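Local coordinates for protein beta-galactoside alpha-2,6-sialyltransferase (Photobacterium sp., PDB 2Z4T) that probably transfers sialic acid from CMP-sialic acid to galactosides such as lactose in alpha-2,6 linkage, as a GT-B-fold glycosyltransferase, at residues D309-G312 with D313-Q317; P391-L394 with G395-D399; T476-S480 with P481-V485. All blocks are in the same frame, centred on the assembly; numbering follows the deposited sequence.

How the contacts relate
Along the chain, the three contacts follow the N-terminal beta-sandwich. They come in series, so none nests in or crosses another. Each lies on one continuous run of chain and is a local contact, so none closes a long loop. Contact 1 joins the end of helix 305-311 to strand 315-317, which pairs in parallel with 288-292. Contact 2 lies in the loop from helix 371-386 to strand 399-403, a member of the six-stranded parallel sheet. Contact 3 starts helix 481-488, between strands 460-465 and 498-499 of that same sheet. None touches another. The centres of contacts 1 and 2 are about 43 Å apart. Contact 3 lies about 26 Å from contact 1 and about 27 Å from contact 2, centre to centre.

Contact 1. Residues D309-G312 with D313-Q317; sequences DYIG and DSLKQ. With PO4 (phosphate ion), chain I.
Ile-311 meets Ser-314 and Leu-315 at the point where helix 305-311 stops. Its carbonyl O takes a backbone hydrogen bond from Ser-314 N, with Ser-314 N to Ile-311 O at 3.1 Å. With CG2 anti to the backbone N, this methyl of Ile-311 points on toward the side chain of Leu-315. There it packs on Leu-315, with Ile-311 CG2 to Leu-315 CB at 3.7 Å. Ile-311 CG2 also lies 4.1 Å from Ser-314 CB. Phe-292 and Leu-298 also cover this apolar patch.

Water 1 sits beside the turn. Water 1 donates to Ser-314 OG, with its O 3.0 Å from Ser-314 OG, and can also donate to Asp-313 OD1. Its bond to Ile-311 O is weak, and it cannot serve every acceptor around it at once. Ser-314 OG itself bonds to Ala-288 O, which holds the hydroxyl toward strand 288-292.

Gly-312 is the first residue to leave the helix. Its phi is positive (53°), a value that favours glycine. Its carbonyl accepts from Leu-315 N, with Leu-315 N to Gly-312 O at 3.1 Å. These two successive bonds turn the chain out of the helix and into strand 315-317. That strand pairs in parallel with 288-292 in the first Rossmann-like domain of the GT-B fold.

Beyond the turn, a phosphate ion, probably from the crystallisation liquor, rests on the strand. Gln-317 N donates to phosphate O3 at 2.8 Å and more weakly to O1. Lys-295 NZ gives the phosphate a further bond and also reaches Leu-315 O.

Contact 2. Residues P391-L394 with G395-D399; sequences PHYL and GNSYD
The loop that joins helix 371-386 to strand 399-403 folds the ring of Tyr-393 over Gly-395 and sets Leu-394 against Tyr-398. The CG of Tyr-393 is anti to the backbone N (chi1 -178°), which sends the ring along the following chain. One face of the ring covers the peptide of Gly-395, offset toward the rim. Tyr-393 CD2 lies 3.4 Å from Gly-395 N. The hydroxyl extends as far as the next peptide, with Tyr-393 OH to Asn-396 C at 3.3 Å.

Water 2 lies in the ring plane at the hydroxyl edge. Water 2 bridges Tyr-393 OH to Ser-397 OG, its O 2.8 Å from Ser-397 OG. Gly-395 has positive phi (111°), a conformation that glycine takes easily.

The chain then extends toward strand 399-403 of the parallel sheet in the second Rossmann-like domain. Asp-399, at the start of that strand, belongs to a magnesium site with Tyr-349, Ser-352, Leu-354 and Asn-356. Just before it, the Tyr-398 ring meets Leu-394, and the two side chains cross at about a right angle. Leu-394 CB touches Tyr-398 CE2 at 3.5 Å. Leu-394 CD1 makes a CH-pi contact over one face of the Tyr-398 ring, 4.2 Å from its centroid. Both side chains also rest on Phe-357 of strand 356-360.

Contact 3. Residues T476-S480 with P481-V485; sequences TALRS and PLVQV
A type I beta turn from Ala-477 to Ser-480 leads straight into helix 481-488, with Ser-480 as the N-cap and Pro-481 as the first helical residue. The first helical bond runs from Gln-484 N to Ser-480 O at 3.1 Å. The cap itself is loose: Val-483 N reaches Ser-480 OG at 3.5 Å, a weak bond. Ser-480 OG also touches Val-483 CG2 at 3.3 Å.

Gln-484 ties the helix back to the turn. Its chain bends at chi2 (-55°) and brings the amide NE2 to the Leu-478 carbonyl. Gln-484 NE2 donates to Leu-478 O at 2.7 Å. The bond is nearly straight (172°). The acceptor lies in the amide plane, while the donor sits above the carbonyl plane. Arg-479 crosses the same amide, with Arg-479 NH2 3.7 Å from Gln-484 CD and the two flat groups 57° apart. On the apolar side, Leu-478 CD2 meets Val-483 CG1 at 4.2 Å.

Leu-478 and Val-483 pack on Val-497 and on Phe-499 of strand 498-499, while Arg-479, Pro-481 and Gln-484 lie against Tyr-241 of helix 234-243.

Contact 1. Residues D309-G312 with D313-Q317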
ATOM      1  N   ASP A 309      10.053  -3.041 -22.602  1.00 42.91           N
ATOM      2  CA  ASP A 309       9.870  -4.338 -23.293  1.00 43.48           C
ATOM      3  C   ASP A 309      10.000  -5.496 -22.331  1.00 42.93           C
ATOM      4  O   ASP A 309       9.193  -6.423 -22.356  1.00 42.86           O
ATOM      5  CB  ASP A 309      10.926  -4.573 -24.393  1.00 43.86           C
ATOM      6  CG  ASP A 309      10.704  -3.716 -25.621  1.00 46.23           C
ATOM      7  OD1 ASP A 309       9.645  -3.045 -25.689  1.00 47.39           O
ATOM      8  OD2 ASP A 309      11.598  -3.713 -26.513  1.00 47.42           O
ATOM      9  N   TYR A 310      11.044  -5.439 -21.505  1.00 42.25           N
ATOM     10  CA  TYR A 310      11.414  -6.542 -20.636  1.00 41.67           C
ATOM     11  C   TYR A 310      10.375  -6.808 -19.546  1.00 42.11           C
ATOM     12  O   TYR A 310      10.098  -7.976 -19.223  1.00 42.37           O
ATOM     13  CB  TYR A 310      12.782  -6.279 -20.020  1.00 40.96           C
ATOM     14  CG  TYR A 310      13.395  -7.479 -19.353  1.00 40.75           C
ATOM     15  CD1 TYR A 310      14.112  -8.428 -20.098  1.00 40.57           C
ATOM     16  CD2 TYR A 310      13.272  -7.676 -17.973  1.00 39.15           C
ATOM     17  CE1 TYR A 310      14.697  -9.541 -19.490  1.00 38.82           C
ATOM     18  CE2 TYR A 310      13.851  -8.771 -17.361  1.00 40.14           C
ATOM     19  CZ  TYR A 310      14.568  -9.708 -18.127  1.00 39.57           C
ATOM     20  OH  TYR A 310      15.141 -10.806 -17.520  1.00 38.17           O
ATOM     21  N   ILE A 311       9.811  -5.740 -18.975  1.00 41.79           N
ATOM     22  CA  ILE A 311       8.733  -5.896 -18.004  1.00 41.85           C
ATOM     23  C   ILE A 311       7.434  -6.336 -18.709  1.00 42.70           C
ATOM     24  O   ILE A 311       6.590  -7.016 -18.094  1.00 43.10           O
ATOM     25  CB  ILE A 311       8.534  -4.625 -17.155  1.00 41.54           C
ATOM     26  CG1 ILE A 311       9.819  -4.317 -16.378  1.00 40.64           C
ATOM     27  CG2 ILE A 311       7.390  -4.811 -16.168  1.00 41.50           C
ATOM     28  CD1 ILE A 311       9.945  -2.920 -15.864  1.00 37.06           C
ATOM     29  N   GLY A 312       7.293  -5.969 -19.996  1.00 42.84           N
ATOM     30  CA  GLY A 312       6.182  -6.422 -20.842  1.00 42.93           C
ATOM     31  C   GLY A 312       4.831  -6.156 -20.209  1.00 43.79           C
ATOM     32  O   GLY A 312       4.591  -5.085 -19.644  1.00 43.32           O
ATOM     33  N   ASP A 313       3.945  -7.138 -20.268  1.00 44.28           N
ATOM     34  CA  ASP A 313       2.591  -6.918 -19.778  1.00 45.34           C
ATOM     35  C   ASP A 313       2.457  -7.046 -18.247  1.00 44.92           C
ATOM     36  O   ASP A 313       1.355  -7.209 -17.737  1.00 45.91           O
ATOM     37  CB  ASP A 313       1.576  -7.794 -20.541  1.00 46.18           C
ATOM     38  CG  ASP A 313       1.794  -9.304 -20.313  1.00 50.16           C
ATOM     39  OD1 ASP A 313       2.290  -9.690 -19.214  1.00 51.01           O
ATOM     40  OD2 ASP A 313       1.473 -10.103 -21.243  1.00 53.64           O
ATOM     41  N   SER A 314       3.576  -6.970 -17.521  1.00 44.15           N
ATOM     42  CA  SER A 314       3.550  -6.815 -16.068  1.00 42.93           C
ATOM     43  C   SER A 314       3.741  -5.343 -15.692  1.00 42.85           C
ATOM     44  O   SER A 314       3.754  -4.988 -14.510  1.00 43.53           O
ATOM     45  CB  SER A 314       4.622  -7.667 -15.394  1.00 42.28           C
ATOM     46  OG  SER A 314       4.375  -9.055 -15.561  1.00 43.26           O
ATOM     47  N   LEU A 315       3.890  -4.480 -16.689  1.00 42.39           N
ATOM     48  CA  LEU A 315       4.082  -3.057 -16.425  1.00 42.05           C
ATOM     49  C   LEU A 315       2.723  -2.365 -16.285  1.00 42.53           C
ATOM     50  O   LEU A 315       1.955  -2.293 -17.251  1.00 42.83           O
ATOM     51  CB  LEU A 315       4.941  -2.416 -17.514  1.00 41.48           C
ATOM     52  CG  LEU A 315       5.310  -0.938 -17.388  1.00 41.78           C
ATOM     53  CD1 LEU A 315       6.068  -0.674 -16.097  1.00 40.51           C
ATOM     54  CD2 LEU A 315       6.106  -0.437 -18.631  1.00 40.44           C
ATOM     55  N   LYS A 316       2.431  -1.884 -15.077  1.00 42.10           N
ATOM     56  CA  LYS A 316       1.152  -1.216 -14.780  1.00 42.14           C
ATOM     57  C   LYS A 316       1.374   0.216 -14.311  1.00 41.73           C
ATOM     58  O   LYS A 316       2.455   0.556 -13.817  1.00 42.27           O
ATOM     59  CB  LYS A 316       0.350  -1.994 -13.707  1.00 42.61           C
ATOM     60  CG  LYS A 316       0.047  -3.472 -14.048  1.00 43.08           C
ATOM     61  CD  LYS A 316      -0.695  -3.554 -15.391  1.00 45.29           C
ATOM     62  CE  LYS A 316      -0.728  -4.972 -15.948  1.00 46.66           C
ATOM     63  NZ  LYS A 316      -1.731  -5.803 -15.233  1.00 48.03           N
ATOM     64  N   GLN A 317       0.364   1.062 -14.488  1.00 41.02           N
ATOM     65  CA  GLN A 317       0.372   2.395 -13.912  1.00 40.71           C
ATOM     66  C   GLN A 317      -0.295   2.314 -12.546  1.00 40.88           C
ATOM     67  O   GLN A 317      -1.413   1.784 -12.423  1.00 41.28           O
ATOM     68  CB  GLN A 317      -0.376   3.382 -14.827  1.00 40.62           C
ATOM     69  CG  GLN A 317      -0.672   4.772 -14.223  1.00 39.25           C
ATOM     70  CD  GLN A 317       0.574   5.490 -13.714  1.00 39.74           C
ATOM     71  OE1 GLN A 317       1.572   5.590 -14.426  1.00 39.53           O
ATOM     72  NE2 GLN A 317       0.527   5.968 -12.466  1.00 37.99           N
TER
HETATM   73  P   PO4 I4000      -2.175   0.133 -16.756  1.00 67.99           P
HETATM   74  O1  PO4 I4000      -0.750   0.169 -17.261  1.00 70.09           O
HETATM   75  O2  PO4 I4000      -2.806  -1.181 -17.189  1.00 68.49           O
HETATM   76  O3  PO4 I4000      -2.169   0.210 -15.251  1.00 67.19           O
HETATM   77  O4  PO4 I4000      -2.896   1.330 -17.351  1.00 68.29           O
HETATM   78  O   HOH W   1       5.111 -10.112 -18.248  1.00 45.76           O

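Contact 2. Residues P391-L394 with G395-D399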
ATOM      1  N   PRO A 391       9.402  37.513  -5.319  1.00 37.42           N
ATOM      2  CA  PRO A 391       8.788  37.167  -6.610  1.00 37.39           C
ATOM      3  C   PRO A 391       7.980  35.856  -6.576  1.00 37.78           C
ATOM      4  O   PRO A 391       7.158  35.641  -7.459  1.00 37.74           O
ATOM      5  CB  PRO A 391       9.988  37.053  -7.567  1.00 37.25           C
ATOM      6  CG  PRO A 391      11.185  36.844  -6.692  1.00 36.84           C
ATOM      7  CD  PRO A 391      10.884  37.487  -5.369  1.00 37.44           C
ATOM      8  N   HIS A 392       8.195  35.003  -5.572  1.00 37.78           N
ATOM      9  CA  HIS A 392       7.426  33.745  -5.467  1.00 38.65           C
ATOM     10  C   HIS A 392       6.114  33.864  -4.687  1.00 38.45           C
ATOM     11  O   HIS A 392       5.386  32.888  -4.513  1.00 38.14           O
ATOM     12  CB  HIS A 392       8.309  32.611  -4.941  1.00 38.91           C
ATOM     13  CG  HIS A 392       9.605  32.510  -5.681  1.00 40.50           C
ATOM     14  ND1 HIS A 392       9.670  32.111  -6.999  1.00 41.58           N
ATOM     15  CD2 HIS A 392      10.864  32.861  -5.328  1.00 39.34           C
ATOM     16  CE1 HIS A 392      10.922  32.186  -7.418  1.00 41.54           C
ATOM     17  NE2 HIS A 392      11.666  32.636  -6.422  1.00 41.56           N
ATOM     18  N   TYR A 393       5.821  35.081  -4.251  1.00 38.05           N
ATOM     19  CA  TYR A 393       4.595  35.402  -3.559  1.00 38.38           C
ATOM     20  C   TYR A 393       3.431  34.761  -4.280  1.00 39.12           C
ATOM     21  O   TYR A 393       3.332  34.866  -5.500  1.00 39.36           O
ATOM     22  CB  TYR A 393       4.400  36.928  -3.550  1.00 36.91           C
ATOM     23  CG  TYR A 393       3.170  37.393  -2.822  1.00 35.93           C
ATOM     24  CD1 TYR A 393       2.876  36.928  -1.532  1.00 35.35           C
ATOM     25  CD2 TYR A 393       2.301  38.324  -3.395  1.00 35.00           C
ATOM     26  CE1 TYR A 393       1.744  37.368  -0.838  1.00 32.89           C
ATOM     27  CE2 TYR A 393       1.159  38.762  -2.699  1.00 34.24           C
ATOM     28  CZ  TYR A 393       0.898  38.278  -1.427  1.00 33.47           C
ATOM     29  OH  TYR A 393      -0.198  38.715  -0.741  1.00 33.85           O
ATOM     30  N   LEU A 394       2.545  34.110  -3.538  1.00 39.86           N
ATOM     31  CA  LEU A 394       1.390  33.472  -4.170  1.00 41.05           C
ATOM     32  C   LEU A 394       0.477  34.441  -4.950  1.00 41.66           C
ATOM     33  O   LEU A 394      -0.171  34.021  -5.909  1.00 41.74           O
ATOM     34  CB  LEU A 394       0.610  32.625  -3.167  1.00 40.95           C
ATOM     35  CG  LEU A 394       1.396  31.377  -2.723  1.00 41.68           C
ATOM     36  CD1 LEU A 394       0.658  30.569  -1.666  1.00 41.31           C
ATOM     37  CD2 LEU A 394       1.751  30.495  -3.908  1.00 42.30           C
ATOM     38  N   GLY A 395       0.468  35.723  -4.559  1.00 42.00           N
ATOM     39  CA  GLY A 395      -0.301  36.768  -5.240  1.00 42.38           C
ATOM     40  C   GLY A 395      -1.480  37.314  -4.443  1.00 43.20           C
ATOM     41  O   GLY A 395      -2.142  38.262  -4.876  1.00 43.38           O
ATOM     42  N   ASN A 396      -1.753  36.702  -3.290  1.00 43.40           N
ATOM     43  CA  ASN A 396      -2.906  37.013  -2.448  1.00 43.92           C
ATOM     44  C   ASN A 396      -2.645  36.470  -1.058  1.00 43.82           C
ATOM     45  O   ASN A 396      -1.797  35.595  -0.897  1.00 44.25           O
ATOM     46  CB  ASN A 396      -4.163  36.332  -2.994  1.00 44.43           C
ATOM     47  CG  ASN A 396      -4.812  37.122  -4.116  1.00 46.47           C
ATOM     48  OD1 ASN A 396      -5.486  38.140  -3.888  1.00 47.14           O
ATOM     49  ND2 ASN A 396      -4.609  36.657  -5.342  1.00 48.14           N
ATOM     50  N   SER A 397      -3.358  36.963  -0.053  1.00 43.39           N
ATOM     51  CA  SER A 397      -3.275  36.345   1.274  1.00 43.06           C
ATOM     52  C   SER A 397      -4.033  35.007   1.323  1.00 42.49           C
ATOM     53  O   SER A 397      -5.150  34.892   0.801  1.00 42.87           O
ATOM     54  CB  SER A 397      -3.805  37.282   2.343  1.00 43.03           C
ATOM     55  OG  SER A 397      -3.478  38.616   2.025  1.00 44.46           O
ATOM     56  N   TYR A 398      -3.418  34.017   1.970  1.00 41.38           N
ATOM     57  CA  TYR A 398      -3.954  32.663   2.091  1.00 40.08           C
ATOM     58  C   TYR A 398      -3.952  32.252   3.536  1.00 39.83           C
ATOM     59  O   TYR A 398      -3.132  32.721   4.301  1.00 39.88           O
ATOM     60  CB  TYR A 398      -3.046  31.668   1.366  1.00 39.71           C
ATOM     61  CG  TYR A 398      -3.206  31.658  -0.124  1.00 39.22           C
ATOM     62  CD1 TYR A 398      -3.975  30.681  -0.752  1.00 37.98           C
ATOM     63  CD2 TYR A 398      -2.601  32.638  -0.912  1.00 38.40           C
ATOM     64  CE1 TYR A 398      -4.128  30.677  -2.132  1.00 37.94           C
ATOM     65  CE2 TYR A 398      -2.758  32.654  -2.291  1.00 37.67           C
ATOM     66  CZ  TYR A 398      -3.512  31.669  -2.891  1.00 38.27           C
ATOM     67  OH  TYR A 398      -3.666  31.683  -4.252  1.00 39.11           O
ATOM     68  N   ASP A 399      -4.861  31.359   3.910  1.00 39.57           N
ATOM     69  CA  ASP A 399      -4.709  30.611   5.136  1.00 39.22           C
ATOM     70  C   ASP A 399      -3.626  29.564   4.906  1.00 38.85           C
ATOM     71  O   ASP A 399      -3.626  28.839   3.895  1.00 37.93           O
ATOM     72  CB  ASP A 399      -6.011  29.924   5.505  1.00 39.90           C
ATOM     73  CG  ASP A 399      -7.116  30.913   5.843  1.00 41.44           C
ATOM     74  OD1 ASP A 399      -6.844  31.865   6.605  1.00 41.45           O
ATOM     75  OD2 ASP A 399      -8.257  30.714   5.358  1.00 43.27           O
TER
HETATM   76  O   HOH W   2      -0.746  38.620   1.679  1.00 34.26           O

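Contact 3. Residues T476-S480 with P481-V485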
ATOM      1  N   THR A 476      25.384  22.450 -12.556  1.00 64.09           N
ATOM      2  CA  THR A 476      25.509  21.057 -12.180  1.00 62.73           C
ATOM      3  C   THR A 476      24.491  20.672 -11.117  1.00 61.09           C
ATOM      4  O   THR A 476      24.288  19.487 -10.852  1.00 61.16           O
ATOM      5  CB  THR A 476      26.947  20.719 -11.700  1.00 63.37           C
ATOM      6  OG1 THR A 476      27.534  21.896 -11.116  1.00 63.38           O
ATOM      7  CG2 THR A 476      27.834  20.174 -12.895  1.00 63.47           C
ATOM      8  N   ALA A 477      23.867  21.675 -10.507  1.00 58.81           N
ATOM      9  CA  ALA A 477      22.768  21.454  -9.600  1.00 56.73           C
ATOM     10  C   ALA A 477      21.614  20.873 -10.395  1.00 55.74           C
ATOM     11  O   ALA A 477      20.893  20.006  -9.893  1.00 54.95           O
ATOM     12  CB  ALA A 477      22.359  22.742  -8.933  1.00 56.46           C
ATOM     13  N   LEU A 478      21.471  21.342 -11.640  1.00 54.62           N
ATOM     14  CA  LEU A 478      20.406  20.895 -12.550  1.00 54.19           C
ATOM     15  C   LEU A 478      20.653  19.479 -13.021  1.00 53.85           C
ATOM     16  O   LEU A 478      19.758  18.816 -13.535  1.00 54.26           O
ATOM     17  CB  LEU A 478      20.284  21.815 -13.771  1.00 53.59           C
ATOM     18  CG  LEU A 478      19.587  23.178 -13.617  1.00 53.89           C
ATOM     19  CD1 LEU A 478      19.823  24.074 -14.853  1.00 51.63           C
ATOM     20  CD2 LEU A 478      18.088  23.047 -13.340  1.00 51.58           C
ATOM     21  N   ARG A 479      21.882  19.033 -12.847  1.00 53.11           N
ATOM     22  CA  ARG A 479      22.290  17.703 -13.238  1.00 53.09           C
ATOM     23  C   ARG A 479      21.711  16.625 -12.327  1.00 52.09           C
ATOM     24  O   ARG A 479      21.685  15.451 -12.693  1.00 52.01           O
ATOM     25  CB  ARG A 479      23.817  17.627 -13.233  1.00 53.28           C
ATOM     26  CG  ARG A 479      24.494  17.694 -14.612  1.00 56.56           C
ATOM     27  CD  ARG A 479      23.809  18.604 -15.680  1.00 60.94           C
ATOM     28  NE  ARG A 479      22.651  18.008 -16.383  1.00 63.40           N
ATOM     29  CZ  ARG A 479      22.671  16.887 -17.115  1.00 63.87           C
ATOM     30  NH1 ARG A 479      23.787  16.177 -17.249  1.00 63.87           N
ATOM     31  NH2 ARG A 479      21.564  16.466 -17.710  1.00 63.97           N
ATOM     32  N   SER A 480      21.255  17.023 -11.142  1.00 50.81           N
ATOM     33  CA  SER A 480      20.704  16.087 -10.171  1.00 49.49           C
ATOM     34  C   SER A 480      19.583  15.248 -10.803  1.00 47.59           C
ATOM     35  O   SER A 480      18.697  15.795 -11.462  1.00 47.55           O
ATOM     36  CB  SER A 480      20.241  16.850  -8.927  1.00 50.06           C
ATOM     37  OG  SER A 480      18.899  16.562  -8.590  1.00 52.36           O
ATOM     38  N   PRO A 481      19.662  13.910 -10.658  1.00 45.80           N
ATOM     39  CA  PRO A 481      18.715  12.982 -11.282  1.00 44.30           C
ATOM     40  C   PRO A 481      17.251  13.305 -10.996  1.00 42.91           C
ATOM     41  O   PRO A 481      16.397  13.261 -11.900  1.00 42.36           O
ATOM     42  CB  PRO A 481      19.109  11.639 -10.661  1.00 44.24           C
ATOM     43  CG  PRO A 481      20.563  11.786 -10.431  1.00 44.28           C
ATOM     44  CD  PRO A 481      20.709  13.179  -9.918  1.00 45.29           C
ATOM     45  N   LEU A 482      16.963  13.649  -9.752  1.00 41.29           N
ATOM     46  CA  LEU A 482      15.604  13.946  -9.398  1.00 40.27           C
ATOM     47  C   LEU A 482      15.122  15.114 -10.258  1.00 39.73           C
ATOM     48  O   LEU A 482      14.002  15.075 -10.805  1.00 39.05           O
ATOM     49  CB  LEU A 482      15.454  14.215  -7.887  1.00 40.38           C
ATOM     50  CG  LEU A 482      13.997  14.447  -7.452  1.00 39.90           C
ATOM     51  CD1 LEU A 482      13.155  13.176  -7.692  1.00 38.84           C
ATOM     52  CD2 LEU A 482      13.846  14.982  -6.009  1.00 39.85           C
ATOM     53  N   VAL A 483      15.983  16.122 -10.428  1.00 39.21           N
ATOM     54  CA  VAL A 483      15.615  17.282 -11.246  1.00 39.05           C
ATOM     55  C   VAL A 483      15.325  16.852 -12.681  1.00 39.50           C
ATOM     56  O   VAL A 483      14.289  17.221 -13.245  1.00 39.26           O
ATOM     57  CB  VAL A 483      16.669  18.393 -11.231  1.00 38.43           C
ATOM     58  CG1 VAL A 483      16.230  19.533 -12.139  1.00 38.08           C
ATOM     59  CG2 VAL A 483      16.897  18.901  -9.829  1.00 38.10           C
ATOM     60  N   GLN A 484      16.227  16.046 -13.246  1.00 39.31           N
ATOM     61  CA  GLN A 484      16.073  15.563 -14.615  1.00 39.69           C
ATOM     62  C   GLN A 484      14.882  14.606 -14.800  1.00 39.66           C
ATOM     63  O   GLN A 484      14.219  14.667 -15.827  1.00 39.61           O
ATOM     64  CB  GLN A 484      17.392  14.943 -15.140  1.00 39.99           C
ATOM     65  CG  GLN A 484      18.548  15.934 -15.358  1.00 39.64           C
ATOM     66  CD  GLN A 484      18.165  17.100 -16.293  1.00 40.40           C
ATOM     67  OE1 GLN A 484      17.635  16.888 -17.382  1.00 40.77           O
ATOM     68  NE2 GLN A 484      18.411  18.327 -15.848  1.00 38.09           N
ATOM     69  N   VAL A 485      14.586  13.756 -13.811  1.00 39.93           N
ATOM     70  CA  VAL A 485      13.325  12.978 -13.831  1.00 40.40           C
ATOM     71  C   VAL A 485      12.144  13.909 -14.199  1.00 41.50           C
ATOM     72  O   VAL A 485      11.247  13.499 -14.960  1.00 42.32           O
ATOM     73  CB  VAL A 485      13.158  12.076 -12.640  1.00 40.55           C
ATOM     74  CG1 VAL A 485      11.823  11.356 -12.710  1.00 38.87           C
ATOM     75  CG2 VAL A 485      14.309  11.064 -12.634  1.00 39.69           C
TER